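Local atomic coordinates of ABC transporter periplasmic peptide-binding protein (Pseudoalteromonas, PDB entry 4QFL), a protein that binds dipeptides in the periplasm and probably hands them to an ABC transporter in the inner membrane for uptake. Residues Thr299-Phe304 with Arg425-Leu430; Phe372-Trp377 with Ile403-Asn408. All coordinates share one frame; numbering follows the deposited sequence.

Interaction 1: Thr299-Phe304 with Arg425-Leu430; sequences TERPPF and RHDSVL
F304 and R301 of one loop grip D427 from two directions. On the tight side the F304 ring meets the aspartate through CE2 and, farther off, CZ: F304 CE2 lies 3.3 Å from D427 CG and 3.4 Å from D427 CB, with ring and carboxylate planes 40° apart. M374 of strand 373-378 packs against both side chains, and F304 is buried. The carboxylate is shared between partners: D427 OD2 accepts a hydrogen bond from the backbone nitrogen of S375, while D427 OD1 receives R301 NH1 at 3.0 Å in a nearly straight hydrogen bond that is also a salt bridge. NH1 meets this oxygen from above the carboxylate plane, and the two flat groups stand 87° apart. The aliphatic part of R301 is extended as far as CD; the bend at chi3 (-76°) then turns NE, and R301 CD itself comes 3.1 Å from D427 OD1.

The guanidinium forms the looser, partly exposed side. H426 O sits 3.3 Å above its plane, over the centre. At the guanidinium edge R301 NH1 makes a weak hydrogen bond of 3.1 Å to R425 O; the exposed side chain of R425 starts away from this loop, its NE in a weak, long ion pair with E423. The H426 side chain also turns away, to bond P459 O through NE2.

The loop's shape comes from the cis peptide bond before P303 and a 2.7 Å hydrogen bond from F304 N to R301 O, which bring R301 and F304 onto the same aspartate. With the backbone angles of its two prolines, R301-F304 is a type VI beta turn, here following strand 291-297 and closing over the start of its antiparallel neighbour, strand 428-434.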
ATOM      1  N   THR A 299      -8.511  16.414  10.879  1.00 16.38           N
ATOM      2  CA  THR A 299      -9.700  16.642  11.701  1.00 18.01           C
ATOM      3  C   THR A 299      -9.376  17.150  13.096  1.00 17.22           C
ATOM      4  O   THR A 299     -10.278  17.465  13.863  1.00 19.51           O
ATOM      5  CB  THR A 299     -10.552  15.362  11.851  1.00 17.74           C
ATOM      6  OG1 THR A 299      -9.807  14.364  12.567  1.00 17.66           O
ATOM      7  CG2 THR A 299     -10.967  14.819  10.486  1.00 16.22           C
ATOM      8  N   GLU A 300      -8.095  17.227  13.427  1.00 19.14           N
ATOM      9  CA  GLU A 300      -7.705  17.772  14.718  1.00 19.87           C
ATOM     10  C   GLU A 300      -7.288  19.227  14.600  1.00 21.80           C
ATOM     11  O   GLU A 300      -6.830  19.814  15.573  1.00 25.93           O
ATOM     12  CB  GLU A 300      -6.594  16.930  15.347  1.00 18.70           C
ATOM     13  CG  GLU A 300      -7.070  15.572  15.845  1.00 18.69           C
ATOM     14  CD  GLU A 300      -8.088  15.681  16.959  1.00 23.87           C
ATOM     15  OE1 GLU A 300      -7.941  16.576  17.813  1.00 25.84           O
ATOM     16  OE2 GLU A 300      -9.039  14.876  16.989  1.00 27.09           O
ATOM     17  N   ARG A 301      -7.468  19.820  13.422  1.00 19.28           N
ATOM     18  CA  ARG A 301      -6.984  21.176  13.174  1.00 21.63           C
ATOM     19  C   ARG A 301      -8.107  22.118  12.749  1.00 21.42           C
ATOM     20  O   ARG A 301      -8.720  21.923  11.708  1.00 23.31           O
ATOM     21  CB  ARG A 301      -5.878  21.152  12.109  1.00 22.21           C
ATOM     22  CG  ARG A 301      -5.169  22.483  11.909  1.00 25.31           C
ATOM     23  CD  ARG A 301      -4.140  22.441  10.792  1.00 23.58           C
ATOM     24  NE  ARG A 301      -2.916  21.755  11.191  1.00 22.83           N
ATOM     25  CZ  ARG A 301      -1.781  21.800  10.501  1.00 22.66           C
ATOM     26  NH1 ARG A 301      -1.725  22.503   9.376  1.00 24.82           N
ATOM     27  NH2 ARG A 301      -0.699  21.150  10.932  1.00 23.40           N
ATOM     28  N   PRO A 302      -8.393  23.144  13.561  1.00 22.36           N
ATOM     29  CA  PRO A 302      -9.469  24.070  13.178  1.00 20.50           C
ATOM     30  C   PRO A 302      -9.119  24.785  11.872  1.00 22.97           C
ATOM     31  O   PRO A 302      -7.943  25.030  11.623  1.00 24.24           O
ATOM     32  CB  PRO A 302      -9.516  25.066  14.351  1.00 22.84           C
ATOM     33  CG  PRO A 302      -8.786  24.381  15.482  1.00 21.77           C
ATOM     34  CD  PRO A 302      -7.751  23.518  14.833  1.00 21.79           C
ATOM     35  N   PRO A 303     -10.119  25.103  11.036  1.00 23.91           N
ATOM     36  CA  PRO A 303     -11.553  24.832  11.211  1.00 22.85           C
ATOM     37  C   PRO A 303     -11.958  23.438  10.749  1.00 21.36           C
ATOM     38  O   PRO A 303     -13.145  23.146  10.639  1.00 23.03           O
ATOM     39  CB  PRO A 303     -12.199  25.858  10.286  1.00 24.13           C
ATOM     40  CG  PRO A 303     -11.212  26.023   9.197  1.00 22.32           C
ATOM     41  CD  PRO A 303      -9.861  25.915   9.835  1.00 21.16           C
ATOM     42  N   PHE A 304     -10.982  22.583  10.490  1.00 21.99           N
ATOM     43  CA  PHE A 304     -11.258  21.313   9.837  1.00 21.00           C
ATOM     44  C   PHE A 304     -11.770  20.282  10.837  1.00 21.13           C
ATOM     45  O   PHE A 304     -12.265  19.229  10.447  1.00 22.41           O
ATOM     46  CB  PHE A 304     -10.018  20.846   9.044  1.00 19.90           C
ATOM     47  CG  PHE A 304      -9.403  21.947   8.221  1.00 19.86           C
ATOM     48  CD1 PHE A 304     -10.063  22.446   7.109  1.00 21.14           C
ATOM     49  CD2 PHE A 304      -8.212  22.538   8.601  1.00 20.94           C
ATOM     50  CE1 PHE A 304      -9.524  23.487   6.370  1.00 22.71           C
ATOM     51  CE2 PHE A 304      -7.666  23.580   7.867  1.00 22.14           C
ATOM     52  CZ  PHE A 304      -8.322  24.056   6.749  1.00 21.66           C
ATOM     53  N   ARG A 425       1.303  17.544   9.446  1.00 20.54           N
ATOM     54  CA  ARG A 425       1.641  18.948   9.205  1.00 21.75           C
ATOM     55  C   ARG A 425       0.626  19.668   8.302  1.00 23.54           C
ATOM     56  O   ARG A 425       0.661  20.893   8.167  1.00 21.55           O
ATOM     57  CB  ARG A 425       3.061  19.082   8.628  1.00 21.84           C
ATOM     58  CG  ARG A 425       4.185  18.788   9.635  1.00 27.27           C
ATOM     59  CD  ARG A 425       5.464  19.584   9.331  1.00 33.35           C
ATOM     60  NE  ARG A 425       6.669  18.751   9.325  1.00 31.97           N
ATOM     61  CZ  ARG A 425       7.870  19.173   8.932  1.00 32.22           C
ATOM     62  NH1 ARG A 425       8.044  20.421   8.510  1.00 34.11           N
ATOM     63  NH2 ARG A 425       8.901  18.340   8.951  1.00 32.69           N
ATOM     64  N   HIS A 426      -0.278  18.904   7.697  1.00 19.48           N
ATOM     65  CA  HIS A 426      -1.186  19.427   6.681  1.00 18.04           C
ATOM     66  C   HIS A 426      -2.507  19.891   7.237  1.00 17.47           C
ATOM     67  O   HIS A 426      -2.902  19.483   8.323  1.00 19.69           O
ATOM     68  CB  HIS A 426      -1.467  18.344   5.637  1.00 18.12           C
ATOM     69  CG  HIS A 426      -2.122  17.119   6.198  1.00 17.37           C
ATOM     70  ND1 HIS A 426      -1.463  16.244   7.038  1.00 18.36           N
ATOM     71  CD2 HIS A 426      -3.368  16.617   6.037  1.00 17.11           C
ATOM     72  CE1 HIS A 426      -2.277  15.260   7.368  1.00 19.46           C
ATOM     73  NE2 HIS A 426      -3.439  15.460   6.775  1.00 17.77           N
ATOM     74  N   ASP A 427      -3.195  20.740   6.474  1.00 18.88           N
ATOM     75  CA  ASP A 427      -4.605  21.049   6.715  1.00 19.18           C
ATOM     76  C   ASP A 427      -5.433  19.957   6.070  1.00 17.71           C
ATOM     77  O   ASP A 427      -6.368  19.426   6.663  1.00 16.70           O
ATOM     78  CB  ASP A 427      -5.026  22.358   6.033  1.00 19.33           C
ATOM     79  CG  ASP A 427      -4.535  23.588   6.749  1.00 22.63           C
ATOM     80  OD1 ASP A 427      -4.104  23.489   7.915  1.00 21.37           O
ATOM     81  OD2 ASP A 427      -4.595  24.667   6.125  1.00 22.16           O
ATOM     82  N   SER A 428      -5.085  19.664   4.822  1.00 18.22           N
ATOM     83  CA  SER A 428      -5.765  18.648   4.028  1.00 17.83           C
ATOM     84  C   SER A 428      -4.777  18.094   3.024  1.00 16.24           C
ATOM     85  O   SER A 428      -3.772  18.732   2.713  1.00 15.94           O
ATOM     86  CB  SER A 428      -6.979  19.231   3.304  1.00 17.90           C
ATOM     87  OG  SER A 428      -6.590  19.995   2.180  1.00 18.78           O
ATOM     88  N   VAL A 429      -5.067  16.901   2.519  1.00 16.67           N
ATOM     89  CA  VAL A 429      -4.165  16.223   1.602  1.00 15.21           C
ATOM     90  C   VAL A 429      -4.939  15.364   0.623  1.00 14.54           C
ATOM     91  O   VAL A 429      -5.974  14.779   0.961  1.00 17.34           O
ATOM     92  CB  VAL A 429      -3.166  15.322   2.353  1.00 15.88           C
ATOM     93  CG1 VAL A 429      -3.916  14.352   3.245  1.00 17.81           C
ATOM     94  CG2 VAL A 429      -2.268  14.573   1.373  1.00 15.67           C
ATOM     95  N   LEU A 430      -4.410  15.297  -0.592  1.00 16.08           N
ATOM     96  CA  LEU A 430      -4.890  14.383  -1.603  1.00 15.03           C
ATOM     97  C   LEU A 430      -4.040  13.135  -1.495  1.00 14.42           C
ATOM     98  O   LEU A 430      -2.851  13.164  -1.769  1.00 15.45           O
ATOM     99  CB  LEU A 430      -4.728  14.992  -2.995  1.00 16.28           C
ATOM    100  CG  LEU A 430      -5.554  16.245  -3.262  1.00 18.04           C
ATOM    101  CD1 LEU A 430      -5.187  16.854  -4.606  1.00 18.96           C
ATOM    102  CD2 LEU A 430      -7.038  15.935  -3.175  1.00 20.57           C
TER

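Interaction 2: Phe372-Trp377 with Ile403-Asn408; sequences FDMSIW and IGVNVN
The F372 ring and V405 lie side by side and point the same way: F372 CE1 is 3.6 Å from V405 CG1, and V405 CG2 stands above one ring face, offset toward the rim. The side chain of F372 starts away from the other segment, but its first torsion (chi1 49°) sets CG between the backbone N and the carbonyl carbon, from where the ring can lie beside V405. M374 follows on that side of the strands, its CG 3.7 Å from V405 CG1, where the two side chains cross at a slant, and 4.0 Å from V407 CG2, where they run alongside. I376 completes this apolar row, reaching V407 CG1 through its own CG1 at 3.7 Å. D373 and N406 occupy the other, solvent-facing side; carboxylate and amide planes are 77° apart, and N406 ND2 lies 2.9 Å from D373 OD2.

Four backbone hydrogen bonds hold the strands in parallel register: N406 N to F372 O, M374 N to N406 O, N408 N to M374 O and I376 N to N408 O, at 2.9 to 3.0 Å. The axes of the two short strand segments are turned 37° from each other. G404, with positive phi, ends the preceding helix in a Schellman motif and so lets the chain turn into its strand.

Strand 373-378, helix 389-401 and strand 406-410 make a beta-alpha-beta unit. The helix packs on part of the apolar row, A393 and M396 on I376 and L400 on V405 and V407, while M374 meets F304 and S428; L363 of helix 356-363 packs on F372 and V405, and strand 428-434 lines the other edge of strand 373-378.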
ATOM      1  N   PHE A 372     -11.684  31.469   4.576  1.00 36.24           N
ATOM      2  CA  PHE A 372     -10.389  31.302   5.220  1.00 33.50           C
ATOM      3  C   PHE A 372      -9.343  30.824   4.232  1.00 30.29           C
ATOM      4  O   PHE A 372      -9.634  30.618   3.059  1.00 30.30           O
ATOM      5  CB  PHE A 372     -10.496  30.294   6.370  1.00 33.28           C
ATOM      6  CG  PHE A 372     -11.196  29.021   5.990  1.00 31.40           C
ATOM      7  CD1 PHE A 372     -10.507  27.994   5.362  1.00 30.87           C
ATOM      8  CD2 PHE A 372     -12.549  28.853   6.251  1.00 31.04           C
ATOM      9  CE1 PHE A 372     -11.152  26.826   5.005  1.00 28.63           C
ATOM     10  CE2 PHE A 372     -13.201  27.685   5.897  1.00 32.02           C
ATOM     11  CZ  PHE A 372     -12.501  26.668   5.272  1.00 29.71           C
ATOM     12  N   ASP A 373      -8.123  30.652   4.729  1.00 28.42           N
ATOM     13  CA  ASP A 373      -7.037  30.041   3.975  1.00 28.71           C
ATOM     14  C   ASP A 373      -6.856  28.576   4.386  1.00 28.98           C
ATOM     15  O   ASP A 373      -7.104  28.206   5.531  1.00 26.40           O
ATOM     16  CB  ASP A 373      -5.731  30.789   4.235  1.00 29.48           C
ATOM     17  CG  ASP A 373      -5.693  32.152   3.574  1.00 32.57           C
ATOM     18  OD1 ASP A 373      -6.748  32.619   3.094  1.00 33.17           O
ATOM     19  OD2 ASP A 373      -4.598  32.751   3.535  1.00 33.78           O
ATOM     20  N   MET A 374      -6.412  27.741   3.452  1.00 25.96           N
ATOM     21  CA  MET A 374      -6.051  26.378   3.800  1.00 23.43           C
ATOM     22  C   MET A 374      -5.008  25.842   2.839  1.00 24.69           C
ATOM     23  O   MET A 374      -4.840  26.361   1.730  1.00 24.27           O
ATOM     24  CB  MET A 374      -7.274  25.468   3.766  1.00 23.46           C
ATOM     25  CG  MET A 374      -7.879  25.289   2.383  1.00 22.95           C
ATOM     26  SD  MET A 374      -9.293  24.183   2.428  1.00 23.89           S
ATOM     27  CE  MET A 374      -8.528  22.678   3.045  1.00 19.61           C
ATOM     28  N   SER A 375      -4.309  24.797   3.272  1.00 24.30           N
ATOM     29  CA  SER A 375      -3.416  24.073   2.390  1.00 19.78           C
ATOM     30  C   SER A 375      -4.110  22.812   1.876  1.00 20.79           C
ATOM     31  O   SER A 375      -4.976  22.227   2.541  1.00 19.68           O
ATOM     32  CB  SER A 375      -2.081  23.740   3.073  1.00 20.96           C
ATOM     33  OG  SER A 375      -2.246  22.918   4.228  1.00 20.88           O
ATOM     34  N   ILE A 376      -3.753  22.441   0.656  1.00 21.44           N
ATOM     35  CA  ILE A 376      -4.034  21.120   0.143  1.00 17.09           C
ATOM     36  C   ILE A 376      -2.702  20.527  -0.235  1.00 17.65           C
ATOM     37  O   ILE A 376      -2.002  21.043  -1.098  1.00 18.16           O
ATOM     38  CB  ILE A 376      -4.916  21.154  -1.096  1.00 19.19           C
ATOM     39  CG1 ILE A 376      -6.299  21.694  -0.746  1.00 17.11           C
ATOM     40  CG2 ILE A 376      -5.016  19.757  -1.714  1.00 15.75           C
ATOM     41  CD1 ILE A 376      -7.249  21.711  -1.930  1.00 19.45           C
ATOM     42  N   TRP A 377      -2.343  19.447   0.434  1.00 17.35           N
ATOM     43  CA  TRP A 377      -1.126  18.749   0.120  1.00 16.70           C
ATOM     44  C   TRP A 377      -1.345  17.807  -1.057  1.00 15.63           C
ATOM     45  O   TRP A 377      -2.311  17.049  -1.070  1.00 16.91           O
ATOM     46  CB  TRP A 377      -0.660  18.001   1.356  1.00 16.13           C
ATOM     47  CG  TRP A 377      -0.042  18.922   2.351  1.00 18.50           C
ATOM     48  CD1 TRP A 377      -0.586  20.062   2.872  1.00 18.87           C
ATOM     49  CD2 TRP A 377       1.244  18.778   2.954  1.00 19.36           C
ATOM     50  NE1 TRP A 377       0.291  20.642   3.763  1.00 18.22           N
ATOM     51  CE2 TRP A 377       1.421  19.870   3.827  1.00 19.11           C
ATOM     52  CE3 TRP A 377       2.259  17.824   2.844  1.00 18.56           C
ATOM     53  CZ2 TRP A 377       2.573  20.031   4.583  1.00 21.14           C
ATOM     54  CZ3 TRP A 377       3.395  17.991   3.582  1.00 21.32           C
ATOM     55  CH2 TRP A 377       3.548  19.085   4.445  1.00 22.96           C
ATOM     56  N   ILE A 403     -15.926  30.112  -3.515  1.00 33.61           N
ATOM     57  CA  ILE A 403     -16.686  30.300  -2.296  1.00 31.28           C
ATOM     58  C   ILE A 403     -15.834  31.060  -1.299  1.00 32.70           C
ATOM     59  O   ILE A 403     -16.238  31.258  -0.155  1.00 37.70           O
ATOM     60  CB  ILE A 403     -17.108  28.976  -1.671  1.00 31.57           C
ATOM     61  CG1 ILE A 403     -15.879  28.133  -1.329  1.00 29.81           C
ATOM     62  CG2 ILE A 403     -18.028  28.234  -2.602  1.00 34.33           C
ATOM     63  CD1 ILE A 403     -16.200  26.948  -0.450  1.00 28.53           C
ATOM     64  N   GLY A 404     -14.643  31.467  -1.728  1.00 29.14           N
ATOM     65  CA  GLY A 404     -13.795  32.314  -0.916  1.00 30.95           C
ATOM     66  C   GLY A 404     -12.785  31.597  -0.043  1.00 32.06           C
ATOM     67  O   GLY A 404     -12.264  32.177   0.921  1.00 30.73           O
ATOM     68  N   VAL A 405     -12.496  30.341  -0.369  1.00 30.86           N
ATOM     69  CA  VAL A 405     -11.426  29.626   0.320  1.00 27.90           C
ATOM     70  C   VAL A 405     -10.126  29.677  -0.479  1.00 30.39           C
ATOM     71  O   VAL A 405     -10.058  29.218  -1.623  1.00 29.15           O
ATOM     72  CB  VAL A 405     -11.801  28.176   0.645  1.00 28.66           C
ATOM     73  CG1 VAL A 405     -10.681  27.514   1.454  1.00 25.73           C
ATOM     74  CG2 VAL A 405     -13.104  28.138   1.413  1.00 25.12           C
ATOM     75  N   ASN A 406      -9.104  30.250   0.148  1.00 27.81           N
ATOM     76  CA  ASN A 406      -7.820  30.526  -0.476  1.00 26.06           C
ATOM     77  C   ASN A 406      -6.878  29.359  -0.255  1.00 26.12           C
ATOM     78  O   ASN A 406      -6.292  29.208   0.813  1.00 25.75           O
ATOM     79  CB  ASN A 406      -7.243  31.838   0.091  1.00 29.35           C
ATOM     80  CG  ASN A 406      -5.783  32.072  -0.287  1.00 33.54           C
ATOM     81  OD1 ASN A 406      -5.368  31.856  -1.433  1.00 38.05           O
ATOM     82  ND2 ASN A 406      -4.993  32.527   0.683  1.00 34.61           N
ATOM     83  N   VAL A 407      -6.759  28.517  -1.272  1.00 25.42           N
ATOM     84  CA  VAL A 407      -5.931  27.325  -1.169  1.00 23.97           C
ATOM     85  C   VAL A 407      -4.488  27.601  -1.565  1.00 25.02           C
ATOM     86  O   VAL A 407      -4.216  28.214  -2.598  1.00 23.87           O
ATOM     87  CB  VAL A 407      -6.467  26.183  -2.061  1.00 22.41           C
ATOM     88  CG1 VAL A 407      -5.498  25.022  -2.054  1.00 22.11           C
ATOM     89  CG2 VAL A 407      -7.838  25.739  -1.601  1.00 22.48           C
ATOM     90  N   ASN A 408      -3.558  27.141  -0.740  1.00 23.25           N
ATOM     91  CA  ASN A 408      -2.177  27.066  -1.164  1.00 22.36           C
ATOM     92  C   ASN A 408      -1.814  25.591  -1.301  1.00 23.50           C
ATOM     93  O   ASN A 408      -2.240  24.765  -0.498  1.00 22.72           O
ATOM     94  CB  ASN A 408      -1.268  27.768  -0.169  1.00 25.10           C
ATOM     95  CG  ASN A 408      -1.177  27.033   1.148  1.00 23.74           C
ATOM     96  OD1 ASN A 408      -2.162  26.910   1.874  1.00 27.40           O
ATOM     97  ND2 ASN A 408       0.012  26.544   1.468  1.00 24.91           N
TER

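Along the chain the order is 299-304, 372-377, 403-408 and 425-430, so interaction 2 falls wholly between the two halves of interaction 1. Their centres are 11 Å apart, and they meet directly through strands 373-378 and 428-434, which are parallel neighbours: L430 N lies 2.8 Å from W377 O, and H426 CB packs 3.4 Å from W377 CD1. Strand 373-378 is thus flanked by 406-410 on one edge and by 428-434 on the other, with 291-297 beyond the latter. Strand 428-434 continues to L431-A434, which line the bound alanine and phenylalanine, so both contacts belong to the framework carrying that part of the dipeptide pocket.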